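Local coordinates for protein BRIC1 (Synthetic construct, PDB 6FF6) that is a computationally designed repeat protein that folds into a novel corrugated helical architecture, at residues F167-A172 with L186-L191; T178-T183 with D221-S226. One frame throughout, in Å; residues are numbered along the deposited sequence.

Contact 1 (F167-A172 with L186-L191); sequences FIKGAA and LMENLL
Lys169 and Glu188 carry this contact alone: all 83 Å² buried between 167-172 and 186-191 belong to this pair, whose CA atoms lie 8.4 Å apart. Two long polar side chains therefore span the gap between the helices at this level.

The electrostatic part is a salt bridge, with Lys169 NZ 2.9 Å from Glu188 OE1. The ammonium meets the syn lone pair of OE1, on the side of the other carboxylate oxygen, yet it is not shared evenly, because Glu188 OE2 stands 3.7 Å from Lys169 NZ. Glu188 OE2 is instead hydrogen-bonded to ND1 of His166, so the two oxygens are held by different partners and the rotation of the carboxylate is fixed from both. Glu188 is buried, and this double grip gives each oxygen of its carboxylate a polar partner.

The sequence from His166 to Gly170 matches the histidine-then-lysine-glycine signature of Hpt domains, which are four-helix bundles; the contact lies on the helical hairpin made by 155-174 and 178-196, consistent with an Hpt-like scaffold beneath the design.

Alongside the bridge, the lysine stem comes into close van der Waals approach to the carboxylate, with Lys169 CD 3.2 Å from Glu188 OE1. Its chain is extended at first, with CG anti to the backbone N, and then bends at chi3 (77°), which turns CE and NZ toward that same oxygen. Glu188 is extended beyond CG, and the two chains meet at about a right angle. The lysine side chain also touches Gln181, Thr184 and His185 of helix 178-196. Shortening Lys169 to an alanine removes the ammonium, which would probably leave Glu188 OE1 without its cationic mate and the carboxylate held mainly through its hydrogen bond to His166.

Contact 2 (T178-T183 with D221-S226); sequences TILQET and DAYKNS
Leu180 and Tyr223 mark the closest approach of the two backbones, with CA atoms 9.2 Å apart, where the first turn of helix 178-196 faces the last turn of helix 203-224. That separation is spanned by a single side chain, the tyrosine, which accounts for 82 of the 135 Å² buried.

CG of Tyr223 stands anti to its carbonyl carbon (chi1 -55°), and the ring extends from there until its hydroxyl reaches the opposing backbone. Leu180 N donates to Tyr223 OH at 3.1 Å, with an angle of 151° at the hydrogen. An N-H in the first turn has no carbonyl four residues earlier within its own helix, and the phenolic oxygen takes that role; the helix start would probably polarise it.

Apolar contact accompanies this bond. Leu180 CB lies at the edge of the ring, near its plane, 3.4 Å from Tyr223 CE2, whereas Leu180 CD2 stands off the ring plane, 4.1 Å from Tyr223 CE2. Ile179 CB comes within 3.5 Å of Tyr223 OH, so the hydroxyl is flanked by two consecutive residues.

Ile179 O accepts from Thr183, one turn on, through both N and OG1, the latter at 3.0 Å, and the two donors approach from opposite faces of the carbonyl plane. Beyond Tyr223 the helix ends in a Schellman motif: Ser226 is its C-prime residue (phi 55°), Glu227 N bonds to Ala222 O, and Ser226 N bonds to Tyr223 O at 3.1 Å.

Around the contact, the tyrosine ring stacks with Phe177 and touches Pro229 in the loop leading to helix 231-247. That helix brings Phe234 against Ile179, while Leu180 packs on Ile168 and Ala172 of helix 155-174, so the tyrosine bond lies where helices of the C-terminal half converge.

Going from the N terminus, the chain passes 167-172 on helix 155-174, turns, and starts helix 178-196 with 178-183. Eight residues after its start that helix reaches 186-191, where contact 1 closes a short loop over 13 intervening residues. Contact 2 opens within that loop and closes only at 221-226, near the end of helix 203-224, across 37 residues; the two loops therefore cross. Helix 178-196 is common to both, tied to its predecessor by contact 1 and to its successor by contact 2. The sites also touch directly, Lys169 O lying 3.6 Å from Gln181 CG, and the centres of the two contacts are about 13 Å apart.

Contact 1 (F167-A172 with L186-L191)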
# COMPACT_ATOMS: atom_id res chain seq x y z
N PHE A 167 10.42 -10.74 -11.90
CA PHE A 167 9.79 -9.54 -11.36
C PHE A 167 8.85 -8.91 -12.40
O PHE A 167 7.69 -8.62 -12.08
CB PHE A 167 10.83 -8.50 -10.90
CG PHE A 167 10.22 -7.16 -10.54
CD1 PHE A 167 9.55 -6.97 -9.33
CD2 PHE A 167 10.29 -6.08 -11.42
CE1 PHE A 167 8.99 -5.74 -9.00
CE2 PHE A 167 9.74 -4.84 -11.09
CZ PHE A 167 9.09 -4.68 -9.88
N ILE A 168 9.36 -8.70 -13.63
CA ILE A 168 8.61 -8.09 -14.73
C ILE A 168 7.35 -8.89 -15.01
O ILE A 168 6.28 -8.30 -15.13
CB ILE A 168 9.47 -7.84 -15.97
CG1 ILE A 168 10.67 -6.90 -15.65
CG2 ILE A 168 8.60 -7.22 -17.06
CD1 ILE A 168 11.84 -6.94 -16.67
N LYS A 169 7.47 -10.22 -15.04
CA LYS A 169 6.32 -11.10 -15.24
C LYS A 169 5.30 -10.91 -14.14
O LYS A 169 4.13 -10.68 -14.45
CB LYS A 169 6.76 -12.57 -15.32
CG LYS A 169 5.61 -13.51 -15.68
CD LYS A 169 5.90 -14.94 -15.32
CE LYS A 169 5.77 -15.28 -13.85
NZ LYS A 169 6.12 -16.70 -13.57
N GLY A 170 5.75 -11.00 -12.89
CA GLY A 170 4.90 -10.83 -11.70
C GLY A 170 4.16 -9.52 -11.72
O GLY A 170 2.93 -9.51 -11.64
N ALA A 171 4.91 -8.42 -11.90
CA ALA A 171 4.40 -7.05 -12.00
C ALA A 171 3.43 -6.85 -13.19
O ALA A 171 2.37 -6.23 -13.01
CB ALA A 171 5.56 -6.09 -12.08
N ALA A 172 3.75 -7.42 -14.38
CA ALA A 172 2.88 -7.36 -15.55
C ALA A 172 1.58 -8.08 -15.26
O ALA A 172 0.52 -7.64 -15.72
CB ALA A 172 3.57 -8.00 -16.75
N LEU A 186 7.77 -16.78 -21.10
CA LEU A 186 8.44 -17.68 -22.02
C LEU A 186 9.95 -17.59 -21.92
O LEU A 186 10.61 -18.62 -21.95
CB LEU A 186 7.98 -17.44 -23.45
CG LEU A 186 6.58 -17.92 -23.77
CD1 LEU A 186 6.15 -17.42 -25.11
CD2 LEU A 186 6.49 -19.43 -23.76
N MET A 187 10.49 -16.36 -21.77
CA MET A 187 11.92 -16.16 -21.62
C MET A 187 12.36 -16.70 -20.25
O MET A 187 13.41 -17.34 -20.16
CB MET A 187 12.26 -14.67 -21.79
CG MET A 187 13.72 -14.35 -21.70
SD MET A 187 13.95 -12.59 -22.01
CE MET A 187 15.64 -12.46 -21.94
N GLU A 188 11.54 -16.49 -19.21
CA GLU A 188 11.80 -16.95 -17.84
C GLU A 188 11.99 -18.46 -17.79
O GLU A 188 12.94 -18.91 -17.16
CB GLU A 188 10.66 -16.54 -16.91
CG GLU A 188 10.89 -16.88 -15.45
CD GLU A 188 9.68 -16.77 -14.55
OE1 GLU A 188 8.55 -16.74 -15.08
OE2 GLU A 188 9.86 -16.75 -13.32
N ASN A 189 11.11 -19.23 -18.43
CA ASN A 189 11.22 -20.69 -18.46
C ASN A 189 12.55 -21.13 -19.09
O ASN A 189 13.20 -22.03 -18.56
CB ASN A 189 10.02 -21.31 -19.16
CG ASN A 189 8.75 -21.28 -18.35
OD1 ASN A 189 8.75 -21.19 -17.11
ND2 ASN A 189 7.63 -21.36 -19.03
N LEU A 190 12.97 -20.45 -20.18
CA LEU A 190 14.25 -20.67 -20.87
C LEU A 190 15.40 -20.27 -19.95
O LEU A 190 16.40 -20.99 -19.88
CB LEU A 190 14.32 -19.87 -22.19
CG LEU A 190 13.36 -20.31 -23.31
CD1 LEU A 190 13.33 -19.31 -24.44
CD2 LEU A 190 13.76 -21.63 -23.87
N LEU A 191 15.25 -19.17 -19.20
CA LEU A 191 16.26 -18.72 -18.24
C LEU A 191 16.39 -19.68 -17.05
O LEU A 191 17.48 -19.83 -16.51
CB LEU A 191 15.95 -17.29 -17.75
CG LEU A 191 16.00 -16.18 -18.80
CD1 LEU A 191 15.37 -14.92 -18.27
CD2 LEU A 191 17.40 -15.92 -19.28

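Contact 2 (T178-T183 with D221-S226)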
# COMPACT_ATOMS: atom_id res chain seq x y z
N THR A 178 -1.20 -8.76 -20.10
CA THR A 178 -1.16 -10.14 -20.61
C THR A 178 -0.04 -10.37 -21.63
O THR A 178 0.71 -11.34 -21.48
CB THR A 178 -2.56 -10.53 -21.13
OG1 THR A 178 -3.46 -10.64 -20.03
CG2 THR A 178 -2.57 -11.84 -21.92
N ILE A 179 0.09 -9.49 -22.65
CA ILE A 179 1.11 -9.61 -23.69
C ILE A 179 2.52 -9.55 -23.10
O ILE A 179 3.32 -10.42 -23.42
CB ILE A 179 0.87 -8.60 -24.84
CG1 ILE A 179 -0.24 -9.12 -25.75
CG2 ILE A 179 2.12 -8.34 -25.64
CD1 ILE A 179 -0.85 -8.10 -26.69
N LEU A 180 2.81 -8.57 -22.22
CA LEU A 180 4.14 -8.41 -21.56
C LEU A 180 4.47 -9.59 -20.66
O LEU A 180 5.61 -10.06 -20.65
CB LEU A 180 4.26 -7.07 -20.77
CG LEU A 180 5.56 -6.80 -19.98
CD1 LEU A 180 6.78 -6.70 -20.89
CD2 LEU A 180 5.41 -5.57 -19.12
N GLN A 181 3.46 -10.05 -19.90
CA GLN A 181 3.59 -11.16 -18.97
C GLN A 181 3.97 -12.41 -19.70
O GLN A 181 4.92 -13.05 -19.30
CB GLN A 181 2.30 -11.37 -18.19
CG GLN A 181 2.42 -12.38 -17.07
CD GLN A 181 1.08 -12.76 -16.50
OE1 GLN A 181 0.06 -12.82 -17.22
NE2 GLN A 181 1.06 -13.07 -15.21
N GLU A 182 3.26 -12.72 -20.78
CA GLU A 182 3.51 -13.91 -21.58
C GLU A 182 4.90 -13.94 -22.19
O GLU A 182 5.56 -14.97 -22.09
CB GLU A 182 2.43 -14.09 -22.65
CG GLU A 182 1.09 -14.51 -22.06
CD GLU A 182 1.17 -15.65 -21.06
OE1 GLU A 182 1.17 -15.35 -19.84
OE2 GLU A 182 1.27 -16.82 -21.49
N THR A 183 5.37 -12.81 -22.78
CA THR A 183 6.68 -12.68 -23.39
C THR A 183 7.76 -12.97 -22.37
O THR A 183 8.65 -13.77 -22.64
CB THR A 183 6.86 -11.31 -24.05
OG1 THR A 183 5.81 -11.11 -24.98
CG2 THR A 183 8.18 -11.19 -24.79
N ASP A 221 6.61 0.32 -23.25
CA ASP A 221 6.36 1.63 -23.85
C ASP A 221 4.93 1.82 -24.36
O ASP A 221 4.35 2.90 -24.18
CB ASP A 221 7.38 1.93 -24.96
CG ASP A 221 8.81 2.15 -24.46
OD1 ASP A 221 9.01 2.26 -23.21
OD2 ASP A 221 9.74 2.19 -25.30
N ALA A 222 4.36 0.79 -25.00
CA ALA A 222 2.98 0.84 -25.47
C ALA A 222 2.07 1.07 -24.27
O ALA A 222 1.31 2.04 -24.28
CB ALA A 222 2.60 -0.45 -26.17
N TYR A 223 2.21 0.25 -23.21
CA TYR A 223 1.42 0.41 -21.98
C TYR A 223 1.70 1.77 -21.30
O TYR A 223 0.77 2.36 -20.74
CB TYR A 223 1.69 -0.71 -20.95
CG TYR A 223 1.52 -2.14 -21.41
CD1 TYR A 223 0.29 -2.61 -21.84
CD2 TYR A 223 2.55 -3.06 -21.25
CE1 TYR A 223 0.10 -3.95 -22.17
CE2 TYR A 223 2.39 -4.39 -21.63
CZ TYR A 223 1.16 -4.83 -22.08
OH TYR A 223 0.97 -6.14 -22.41
N LYS A 224 2.97 2.25 -21.35
CA LYS A 224 3.37 3.53 -20.78
C LYS A 224 2.59 4.67 -21.42
O LYS A 224 2.21 5.61 -20.74
CB LYS A 224 4.89 3.74 -20.94
CG LYS A 224 5.51 4.73 -19.97
CD LYS A 224 7.04 4.74 -20.13
CE LYS A 224 7.76 5.53 -19.06
NZ LYS A 224 9.24 5.35 -19.13
N ASN A 225 2.30 4.55 -22.73
CA ASN A 225 1.55 5.55 -23.51
C ASN A 225 0.08 5.21 -23.64
O ASN A 225 -0.61 5.78 -24.49
CB ASN A 225 2.20 5.72 -24.89
CG ASN A 225 3.60 6.32 -24.85
OD1 ASN A 225 3.89 7.25 -24.10
ND2 ASN A 225 4.49 5.80 -25.68
N SER A 226 -0.42 4.27 -22.80
CA SER A 226 -1.80 3.80 -22.75
C SER A 226 -2.27 3.28 -24.13
O SER A 226 -3.41 3.51 -24.57
CB SER A 226 -2.72 4.86 -22.15
OG SER A 226 -2.31 5.22 -20.84